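Local coordinates for protein phosphatidylglycerophosphatase B (PDB 6FMX) that removes the terminal phosphate of phosphatidylglycerophosphate to give phosphatidylglycerol in the bacterial membrane, and also hydrolyses undecaprenyl pyrophosphate to the lipid carrier undecaprenyl phosphate, at residues Thr94-Leu99 with Leu155-Pro160; Met142-Val147 with Val175-Val180; Ile151-Val156 with Lys215-Arg220. All coordinates share one frame; numbering follows the deposited sequence.

Contact 1: residues Thr94-Leu99 with Leu155-Pro160; sequences TWDGLL and LVKHLP. With OLC ((2R)-2,3-dihydroxypropyl (9Z)-octadec-9-enoate), chain F.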
loop_
_atom_site.group_PDB
_atom_site.type_symbol
_atom_site.label_atom_id
_atom_site.label_comp_id
_atom_site.label_asym_id
_atom_site.label_seq_id
_atom_site.Cartn_x
_atom_site.Cartn_y
_atom_site.Cartn_z
ATOM N N THR A 94 9.453 16.824 -16.530
ATOM C CA THR A 94 9.782 16.627 -15.127
ATOM C C THR A 94 10.506 15.303 -14.921
ATOM O O THR A 94 10.294 14.329 -15.648
ATOM C CB THR A 94 8.531 16.658 -14.253
ATOM O OG1 THR A 94 8.903 16.436 -12.884
ATOM C CG2 THR A 94 7.553 15.574 -14.686
ATOM N N TRP A 95 11.369 15.277 -13.911
ATOM C CA TRP A 95 12.052 14.055 -13.514
ATOM C C TRP A 95 11.424 13.433 -12.273
ATOM O O TRP A 95 12.023 12.545 -11.661
ATOM C CB TRP A 95 13.540 14.335 -13.284
ATOM C CG TRP A 95 14.281 14.614 -14.558
ATOM C CD1 TRP A 95 14.059 15.644 -15.431
ATOM C CD2 TRP A 95 15.353 13.843 -15.116
ATOM N NE1 TRP A 95 14.935 15.564 -16.488
ATOM C CE2 TRP A 95 15.737 14.467 -16.318
ATOM C CE3 TRP A 95 16.031 12.690 -14.706
ATOM C CZ2 TRP A 95 16.763 13.974 -17.121
ATOM C CZ3 TRP A 95 17.052 12.202 -15.504
ATOM C CH2 TRP A 95 17.407 12.845 -16.697
ATOM N N ASP A 96 10.224 13.880 -11.898
ATOM C CA ASP A 96 9.591 13.416 -10.673
ATOM C C ASP A 96 9.345 11.914 -10.680
ATOM O O ASP A 96 9.174 11.323 -9.610
ATOM C CB ASP A 96 8.285 14.181 -10.454
ATOM C CG ASP A 96 8.519 15.574 -9.911
ATOM O OD1 ASP A 96 9.688 15.894 -9.603
ATOM O OD2 ASP A 96 7.545 16.350 -9.805
ATOM N N GLY A 97 9.352 11.278 -11.852
ATOM C CA GLY A 97 9.276 9.828 -11.891
ATOM C C GLY A 97 10.409 9.162 -11.139
ATOM O O GLY A 97 10.258 8.046 -10.638
ATOM N N LEU A 98 11.555 9.834 -11.045
ATOM C CA LEU A 98 12.658 9.281 -10.272
ATOM C C LEU A 98 12.337 9.289 -8.785
ATOM O O LEU A 98 12.669 8.333 -8.072
ATOM C CB LEU A 98 13.946 10.064 -10.546
ATOM C CG LEU A 98 14.731 9.648 -11.794
ATOM C CD1 LEU A 98 16.068 10.366 -11.869
ATOM C CD2 LEU A 98 14.931 8.139 -11.845
ATOM N N LEU A 99 11.684 10.352 -8.308
ATOM C CA LEU A 99 11.205 10.383 -6.932
ATOM C C LEU A 99 10.220 9.252 -6.674
ATOM O O LEU A 99 10.248 8.625 -5.610
ATOM C CB LEU A 99 10.543 11.727 -6.638
ATOM C CG LEU A 99 11.234 12.783 -5.782
ATOM C CD1 LEU A 99 12.603 13.148 -6.341
ATOM C CD2 LEU A 99 10.343 14.019 -5.703
ATOM N N LEU A 155 0.342 13.297 -10.385
ATOM C CA LEU A 155 -0.588 13.583 -11.476
ATOM C C LEU A 155 -1.258 14.937 -11.284
ATOM O O LEU A 155 -1.332 15.738 -12.222
ATOM C CB LEU A 155 -1.643 12.484 -11.596
ATOM C CG LEU A 155 -1.179 11.112 -12.108
ATOM C CD1 LEU A 155 -2.375 10.173 -12.222
ATOM C CD2 LEU A 155 -0.407 11.216 -13.432
ATOM N N VAL A 156 -1.760 15.208 -10.076
ATOM C CA VAL A 156 -2.371 16.502 -9.795
ATOM C C VAL A 156 -1.335 17.618 -9.901
ATOM O O VAL A 156 -1.657 18.738 -10.316
ATOM C CB VAL A 156 -3.058 16.469 -8.411
ATOM C CG1 VAL A 156 -3.345 17.872 -7.890
ATOM C CG2 VAL A 156 -4.353 15.658 -8.477
ATOM N N LYS A 157 -0.074 17.333 -9.567
ATOM C CA LYS A 157 0.969 18.354 -9.668
ATOM C C LYS A 157 1.227 18.751 -11.120
ATOM O O LYS A 157 1.427 19.934 -11.427
ATOM C CB LYS A 157 2.266 17.858 -9.023
ATOM C CG LYS A 157 3.423 18.871 -9.108
ATOM C CD LYS A 157 4.666 18.395 -8.375
ATOM C CE LYS A 157 5.856 19.295 -8.687
ATOM N NZ LYS A 157 7.148 18.682 -8.271
ATOM N N HIS A 158 1.221 17.778 -12.031
ATOM C CA HIS A 158 1.724 18.000 -13.379
ATOM C C HIS A 158 0.647 18.037 -14.454
ATOM O O HIS A 158 0.940 18.450 -15.582
ATOM C CB HIS A 158 2.744 16.916 -13.743
ATOM C CG HIS A 158 4.035 17.027 -12.995
ATOM N ND1 HIS A 158 4.800 18.175 -12.997
ATOM C CD2 HIS A 158 4.691 16.138 -12.211
ATOM C CE1 HIS A 158 5.874 17.987 -12.250
ATOM N NE2 HIS A 158 5.832 16.758 -11.764
ATOM N N LEU A 159 -0.576 17.615 -14.153
ATOM C CA LEU A 159 -1.624 17.578 -15.171
ATOM C C LEU A 159 -2.652 18.660 -14.872
ATOM O O LEU A 159 -3.553 18.452 -14.044
ATOM C CB LEU A 159 -2.289 16.202 -15.232
ATOM C CG LEU A 159 -1.668 15.093 -16.091
ATOM C CD1 LEU A 159 -0.149 15.079 -16.065
ATOM C CD2 LEU A 159 -2.218 13.736 -15.677
ATOM N N PRO A 160 -2.565 19.830 -15.514
ATOM C CA PRO A 160 -3.515 20.908 -15.201
ATOM C C PRO A 160 -4.966 20.536 -15.439
ATOM O O PRO A 160 -5.842 21.109 -14.782
ATOM C CB PRO A 160 -3.064 22.053 -16.122
ATOM C CG PRO A 160 -1.639 21.718 -16.478
ATOM C CD PRO A 160 -1.605 20.224 -16.555
HETATM C C10 OLC F . 15.471 5.888 -9.097
HETATM C C9 OLC F . 15.174 4.740 -8.493
HETATM C C11 OLC F . 16.493 6.818 -8.488
HETATM C C8 OLC F . 15.858 4.366 -7.201
HETATM C C24 OLC F . 10.124 -7.508 -5.793
HETATM C C12 OLC F . 15.792 7.816 -7.574
HETATM C C7 OLC F . 15.894 2.849 -7.065
HETATM C C6 OLC F . 14.678 2.211 -7.726
HETATM C C5 OLC F . 14.172 1.026 -6.911
HETATM C C4 OLC F . 13.793 -0.139 -7.817
HETATM C C3 OLC F . 12.538 -0.840 -7.310
HETATM C C2 OLC F . 12.892 -1.980 -6.362
HETATM C C21 OLC F . 11.628 -5.557 -6.152
HETATM C C1 OLC F . 11.902 -3.107 -6.535
HETATM C C22 OLC F . 10.279 -6.005 -5.598
HETATM O O19 OLC F . 11.059 -3.063 -7.417
HETATM O O25 OLC F . 10.950 -8.200 -4.850
HETATM O O23 OLC F . 10.209 -5.694 -4.202
HETATM O O20 OLC F . 11.942 -4.260 -5.649
#
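Thr94 and His158 bring the two backbones nearest each other, their CA atoms 8.4 Å apart, where the lead-in to helix 96-118 meets the last turn of helix 139-158. Across that gap the contact is made by side chains, and it illustrates how one carboxylate oxygen can tie two basic groups to a neighbouring helix. Asp96 OD2 accepts twice. Lys157 NZ meets it at 2.8 Å in a salt bridge, on the syn side and only 15° out of the carboxylate plane. His158 NE2 donates to the same OD2 at 2.6 Å, but arrives from above the carboxylate plane, whereas OD2 itself lies close to the plane of the imidazole; the two planes are 45° apart. The lysine reaches this point with CG anti to its own backbone N (chi1 179°) and the chain extended beyond, crossing the aspartate at about a right angle. The His158 ring is also sandwiched: Thr94 CG2 sits over one face, 3.7 Å from the ring centroid in a CH-pi contact, while Lys157 CG lies over the centre of the opposite face. With its edge bonded and both faces packed, the imidazole has little freedom to turn. The ammonium of Lys157 and the N-H of His158 on one oxygen would be expected to favour the ionised carboxylate. Lys157 NZ has a second acid partner in Asp213, so the charge network extends to helix 192-215. On the lipid side, Leu98 CD2 touches C10 of a bound monoolein chain at 3.6 Å. Thr94 OG1 accepts from Asp96 N at 3.0 Å, an ST turn leading into helix 96-118, and the His-carboxylate pair beside it joins what are probably the cytoplasmic ends of two transmembrane helices, far from the catalytic site.

Contact 2: residues Met142-Val147 with Val175-Val180; sequences MNAACV and VIAVLV
Ala144 and Ala177 let two transmembrane helices come close, with CA atoms 4.8 Å apart and the axes of the two short segments 8.4 Å from each other at 175°, almost exactly antiparallel. Along 142-147, Asn143 comes first and its amide serves other parts of the protein: ND2 is bonded to Gly72 O and OD1 to Arg108 NH1, so a buried polar group is satisfied beside an apolar interface. Ala144 follows and makes most of the contact. Its CB points toward the other helix and lies 3.8 Å from Ala177 CA, methyl against backbone, an approach in keeping with the small side chains on both helices. The same CB also meets Val180 CG1 at 4.0 Å. That valine branch stands anti to the backbone N (chi1 161°), which places it against the methyl one turn beyond Ala177. In return, Ala177 CB rests against the peptide that follows Ala144, 3.7 Å from its O. Such small-residue packing of antiparallel neighbours is a worked example of how a membrane helical hairpin is closed: helices 139-158 and 166-186 are consecutive in the chain and belong to the PAP2 core. The first begins within phosphatase motif II and the second runs into motif III, at what is probably the extracellular side, and Val180 packs on His140, the assigned proton donor. At Ala145 it is the backbone that takes part, N lying 4.0 Å from Ala177 CB, while the methyl touches Phe199 of helix 192-215. Cys146, next in line, turns away from 175-180.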
loop_
_atom_site.group_PDB
_atom_site.type_symbol
_atom_site.label_atom_id
_atom_site.label_comp_id
_atom_site.label_asym_id
_atom_site.label_seq_id
_atom_site.Cartn_x
_atom_site.Cartn_y
_atom_site.Cartn_z
ATOM N N MET A 142 1.230 -2.254 1.689
ATOM C CA MET A 142 2.255 -1.229 1.819
ATOM C C MET A 142 2.580 -0.596 0.469
ATOM O O MET A 142 2.765 0.624 0.378
ATOM C CB MET A 142 3.507 -1.841 2.438
ATOM C CG MET A 142 4.526 -0.834 2.934
ATOM S SD MET A 142 5.489 -1.539 4.283
ATOM C CE MET A 142 6.957 -0.506 4.187
ATOM N N ASN A 143 2.678 -1.418 -0.584
ATOM C CA ASN A 143 2.858 -0.903 -1.942
ATOM C C ASN A 143 1.712 0.022 -2.336
ATOM O O ASN A 143 1.936 1.110 -2.885
ATOM C CB ASN A 143 2.924 -2.055 -2.953
ATOM C CG ASN A 143 4.160 -2.917 -2.818
ATOM O OD1 ASN A 143 5.091 -2.598 -2.088
ATOM N ND2 ASN A 143 4.163 -4.042 -3.537
ATOM N N ALA A 144 0.469 -0.415 -2.104
ATOM C CA ALA A 144 -0.674 0.334 -2.622
ATOM C C ALA A 144 -0.879 1.630 -1.846
ATOM O O ALA A 144 -1.226 2.666 -2.423
ATOM C CB ALA A 144 -1.943 -0.523 -2.583
ATOM N N ALA A 145 -0.690 1.586 -0.525
ATOM C CA ALA A 145 -0.908 2.779 0.279
ATOM C C ALA A 145 0.168 3.826 0.047
ATOM O O ALA A 145 -0.051 5.000 0.344
ATOM C CB ALA A 145 -0.981 2.417 1.763
ATOM N N CYS A 146 1.326 3.427 -0.459
ATOM C CA CYS A 146 2.367 4.361 -0.863
ATOM C C CYS A 146 2.171 4.829 -2.301
ATOM O O CYS A 146 1.985 6.021 -2.543
ATOM C CB CYS A 146 3.741 3.707 -0.699
ATOM S SG CYS A 146 5.124 4.690 -1.323
ATOM N N VAL A 147 2.152 3.896 -3.255
ATOM C CA VAL A 147 2.293 4.265 -4.660
ATOM C C VAL A 147 1.058 4.994 -5.185
ATOM O O VAL A 147 1.181 5.970 -5.935
ATOM C CB VAL A 147 2.617 3.015 -5.500
ATOM C CG1 VAL A 147 2.634 3.362 -6.981
ATOM C CG2 VAL A 147 3.959 2.443 -5.090
ATOM N N VAL A 175 -9.480 4.438 -2.645
ATOM C CA VAL A 175 -10.337 3.281 -2.906
ATOM C C VAL A 175 -9.503 2.105 -3.395
ATOM O O VAL A 175 -9.702 0.961 -2.963
ATOM C CB VAL A 175 -11.442 3.636 -3.921
ATOM C CG1 VAL A 175 -12.193 2.372 -4.335
ATOM C CG2 VAL A 175 -12.401 4.660 -3.349
ATOM N N ILE A 176 -8.565 2.360 -4.311
ATOM C CA ILE A 176 -7.735 1.286 -4.850
ATOM C C ILE A 176 -6.918 0.637 -3.734
ATOM O O ILE A 176 -6.881 -0.591 -3.597
ATOM C CB ILE A 176 -6.823 1.814 -5.970
ATOM C CG1 ILE A 176 -7.632 2.169 -7.214
ATOM C CG2 ILE A 176 -5.781 0.778 -6.332
ATOM C CD1 ILE A 176 -6.762 2.775 -8.314
ATOM N N ALA A 177 -6.255 1.458 -2.919
ATOM C CA ALA A 177 -5.422 0.914 -1.847
ATOM C C ALA A 177 -6.257 0.110 -0.857
ATOM O O ALA A 177 -5.860 -0.986 -0.443
ATOM C CB ALA A 177 -4.668 2.041 -1.126
ATOM N N VAL A 178 -7.418 0.641 -0.464
ATOM C CA VAL A 178 -8.288 -0.074 0.463
ATOM C C VAL A 178 -8.709 -1.412 -0.133
ATOM O O VAL A 178 -8.699 -2.447 0.549
ATOM C CB VAL A 178 -9.504 0.797 0.834
ATOM C CG1 VAL A 178 -10.552 -0.030 1.570
ATOM C CG2 VAL A 178 -9.055 1.963 1.688
ATOM N N LEU A 179 -9.071 -1.413 -1.420
ATOM C CA LEU A 179 -9.500 -2.649 -2.071
ATOM C C LEU A 179 -8.366 -3.664 -2.131
ATOM O O LEU A 179 -8.585 -4.861 -1.925
ATOM C CB LEU A 179 -10.023 -2.351 -3.478
ATOM C CG LEU A 179 -11.413 -1.716 -3.544
ATOM C CD1 LEU A 179 -11.761 -1.331 -4.957
ATOM C CD2 LEU A 179 -12.474 -2.635 -2.960
ATOM N N VAL A 180 -7.145 -3.206 -2.425
ATOM C CA VAL A 180 -6.007 -4.118 -2.411
ATOM C C VAL A 180 -5.855 -4.740 -1.031
ATOM O O VAL A 180 -5.715 -5.965 -0.894
ATOM C CB VAL A 180 -4.725 -3.384 -2.853
ATOM C CG1 VAL A 180 -3.488 -4.156 -2.395
ATOM C CG2 VAL A 180 -4.717 -3.204 -4.349
#

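Contact 3: residues Ile151-Val156 with Lys215-Arg220; sequences IAYFLV and KIKRFR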
loop_
_atom_site.group_PDB
_atom_site.type_symbol
_atom_site.label_atom_id
_atom_site.label_comp_id
_atom_site.label_asym_id
_atom_site.label_seq_id
_atom_site.Cartn_x
_atom_site.Cartn_y
_atom_site.Cartn_z
ATOM N N ILE A 151 1.224 8.563 -6.830
ATOM C CA ILE A 151 0.819 8.805 -8.214
ATOM C C ILE A 151 -0.200 9.932 -8.272
ATOM O O ILE A 151 -0.096 10.849 -9.098
ATOM C CB ILE A 151 0.268 7.513 -8.844
ATOM C CG1 ILE A 151 1.403 6.543 -9.165
ATOM C CG2 ILE A 151 -0.565 7.842 -10.092
ATOM C CD1 ILE A 151 0.916 5.136 -9.571
ATOM N N ALA A 152 -1.201 9.880 -7.389
ATOM C CA ALA A 152 -2.201 10.940 -7.325
ATOM C C ALA A 152 -1.550 12.301 -7.113
ATOM O O ALA A 152 -1.923 13.282 -7.766
ATOM C CB ALA A 152 -3.200 10.654 -6.205
ATOM N N TYR A 153 -0.578 12.375 -6.200
ATOM C CA TYR A 153 0.063 13.656 -5.921
ATOM C C TYR A 153 0.758 14.200 -7.160
ATOM O O TYR A 153 0.589 15.375 -7.509
ATOM C CB TYR A 153 1.063 13.518 -4.767
ATOM C CG TYR A 153 1.935 14.752 -4.621
ATOM C CD1 TYR A 153 1.427 15.906 -4.053
ATOM C CD2 TYR A 153 3.258 14.759 -5.049
ATOM C CE1 TYR A 153 2.207 17.053 -3.918
ATOM C CE2 TYR A 153 4.047 15.894 -4.922
ATOM C CZ TYR A 153 3.511 17.035 -4.358
ATOM O OH TYR A 153 4.282 18.159 -4.230
ATOM N N PHE A 154 1.537 13.360 -7.845
ATOM C CA PHE A 154 2.293 13.846 -8.991
ATOM C C PHE A 154 1.416 14.072 -10.218
ATOM O O PHE A 154 1.701 14.975 -11.012
ATOM C CB PHE A 154 3.433 12.882 -9.302
ATOM C CG PHE A 154 4.605 13.025 -8.366
ATOM C CD1 PHE A 154 5.372 14.175 -8.378
ATOM C CD2 PHE A 154 4.926 12.013 -7.468
ATOM C CE1 PHE A 154 6.445 14.322 -7.513
ATOM C CE2 PHE A 154 6.006 12.147 -6.593
ATOM C CZ PHE A 154 6.769 13.300 -6.615
ATOM N N LEU A 155 0.342 13.297 -10.385
ATOM C CA LEU A 155 -0.588 13.583 -11.476
ATOM C C LEU A 155 -1.258 14.937 -11.284
ATOM O O LEU A 155 -1.332 15.738 -12.222
ATOM C CB LEU A 155 -1.643 12.484 -11.596
ATOM C CG LEU A 155 -1.179 11.112 -12.108
ATOM C CD1 LEU A 155 -2.375 10.173 -12.222
ATOM C CD2 LEU A 155 -0.407 11.216 -13.432
ATOM N N VAL A 156 -1.760 15.208 -10.076
ATOM C CA VAL A 156 -2.371 16.502 -9.795
ATOM C C VAL A 156 -1.335 17.618 -9.901
ATOM O O VAL A 156 -1.657 18.738 -10.316
ATOM C CB VAL A 156 -3.058 16.469 -8.411
ATOM C CG1 VAL A 156 -3.345 17.872 -7.890
ATOM C CG2 VAL A 156 -4.353 15.658 -8.477
ATOM N N LYS A 215 8.317 21.021 -0.033
ATOM C CA LYS A 215 9.285 21.857 0.669
ATOM C C LYS A 215 10.311 22.453 -0.290
ATOM O O LYS A 215 10.729 23.604 -0.126
ATOM C CB LYS A 215 9.979 21.034 1.760
ATOM C CG LYS A 215 11.018 21.798 2.558
ATOM C CD LYS A 215 10.454 23.073 3.150
ATOM C CE LYS A 215 11.550 23.850 3.889
ATOM N NZ LYS A 215 11.021 25.034 4.630
ATOM N N ILE A 216 10.733 21.686 -1.303
ATOM C CA ILE A 216 11.785 22.169 -2.196
ATOM C C ILE A 216 11.267 23.052 -3.317
ATOM O O ILE A 216 12.066 23.506 -4.145
ATOM C CB ILE A 216 12.597 21.010 -2.807
ATOM C CG1 ILE A 216 11.764 20.230 -3.828
ATOM C CG2 ILE A 216 13.144 20.102 -1.709
ATOM C CD1 ILE A 216 12.523 19.092 -4.478
ATOM N N LYS A 217 9.963 23.311 -3.378
ATOM C CA LYS A 217 9.446 24.181 -4.426
ATOM C C LYS A 217 9.971 25.594 -4.236
ATOM O O LYS A 217 10.130 26.071 -3.112
ATOM C CB LYS A 217 7.922 24.180 -4.426
ATOM C CG LYS A 217 7.354 22.829 -4.832
ATOM C CD LYS A 217 5.840 22.815 -4.853
ATOM C CE LYS A 217 5.334 21.814 -5.882
ATOM N NZ LYS A 217 4.032 21.193 -5.477
ATOM N N ARG A 218 10.256 26.258 -5.348
ATOM C CA ARG A 218 10.787 27.610 -5.307
ATOM C C ARG A 218 9.711 28.663 -5.504
ATOM O O ARG A 218 9.958 29.850 -5.241
ATOM C CB ARG A 218 11.891 27.750 -6.356
ATOM C CG ARG A 218 13.197 27.134 -5.859
ATOM C CD ARG A 218 14.023 26.560 -6.976
ATOM N NE ARG A 218 15.397 26.306 -6.558
ATOM C CZ ARG A 218 16.354 25.862 -7.368
ATOM N NH1 ARG A 218 16.083 25.616 -8.645
ATOM N NH2 ARG A 218 17.581 25.660 -6.900
ATOM N N PHE A 219 8.527 28.235 -5.943
ATOM C CA PHE A 219 7.309 29.026 -5.980
ATOM C C PHE A 219 6.181 28.169 -5.429
ATOM O O PHE A 219 6.180 26.949 -5.597
ATOM C CB PHE A 219 6.976 29.482 -7.411
ATOM C CG PHE A 219 8.045 30.318 -8.034
ATOM C CD1 PHE A 219 9.159 29.728 -8.609
ATOM C CD2 PHE A 219 7.946 31.698 -8.036
ATOM C CE1 PHE A 219 10.159 30.501 -9.170
ATOM C CE2 PHE A 219 8.940 32.477 -8.594
ATOM C CZ PHE A 219 10.049 31.878 -9.163
ATOM N N ARG A 220 5.225 28.800 -4.761
ATOM C CA ARG A 220 4.136 28.032 -4.166
ATOM C C ARG A 220 3.194 27.523 -5.248
ATOM O O ARG A 220 3.183 28.048 -6.359
ATOM C CB ARG A 220 3.352 28.856 -3.148
ATOM C CG ARG A 220 2.034 28.206 -2.751
ATOM C CD ARG A 220 1.527 28.722 -1.414
ATOM N NE ARG A 220 0.480 29.724 -1.584
ATOM C CZ ARG A 220 0.057 30.534 -0.618
ATOM N NH1 ARG A 220 0.586 30.459 0.596
ATOM N NH2 ARG A 220 -0.899 31.419 -0.866
#
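Tyr153 OH is held by two groups of opposite charge: Lys217 NZ, which donates to it at 3.3 Å, and Asp213 OD2, its stronger partner, on the last turns of helix 192-215. In the six-helix PAP2 membrane fold this pairing links helix 139-158 to the C-terminal tail on the side that is probably cytoplasmic, and shows how a phenol can bridge a regular helix and an irregular tail. The two segments run far apart, the nearest CA atoms being those of Tyr153 and Lys215 at 14.0 Å, so long side chains have to span the distance. Tyrosine and lysine come from opposite directions and meet at their ends. The ring is carried outward because its CG stands anti to the backbone N (chi1 169°). The lysine runs nearly straight until a bend at its last torsion, chi4 148°, sets NZ beside the hydroxyl, with CE remaining 4.1 Å from Tyr153 OH. Little surface is shared, and the bond is rather long. Residues 215-220 also touch a crystal neighbour, so the path of the tail may owe something to the lattice. Most of the tyrosine, by contrast, is buried, its side chain packing on Phe206 and Lys210 of helix 192-215 and on Tyr170 of helix 166-186. A phenylalanine in its place would keep the ring but lose the hydroxyl, which would probably leave both Asp213 OD2 and Lys217 NZ without their shared partner on helix 139-158. Next along the helix, Phe154 turns one ring face to its neighbour, and Tyr153 CD2 lies 3.8 Å above that plane, over the ring centre.

All three contacts draw on helix 139-158, and they sample its length. Contact 2 lies near its catalytic end: the side chain of Val180 is about 4 Å from that of His140, about 7 Å from the bound tungstate and about 8 Å from that of His190, the assigned nucleophile. Contacts 1 and 3 sit at the probably cytoplasmic end, their centres only 7 Å apart and each 19 to 20 Å from that of contact 2. They share Leu155 and Val156 and touch directly, Asp96 OD2 lying 3.3 Å from Phe154 CE1 and Lys157 CE 3.8 Å from Lys217 CE. Asp213 unites them further, bonding both Lys157 NZ and Tyr153 OH.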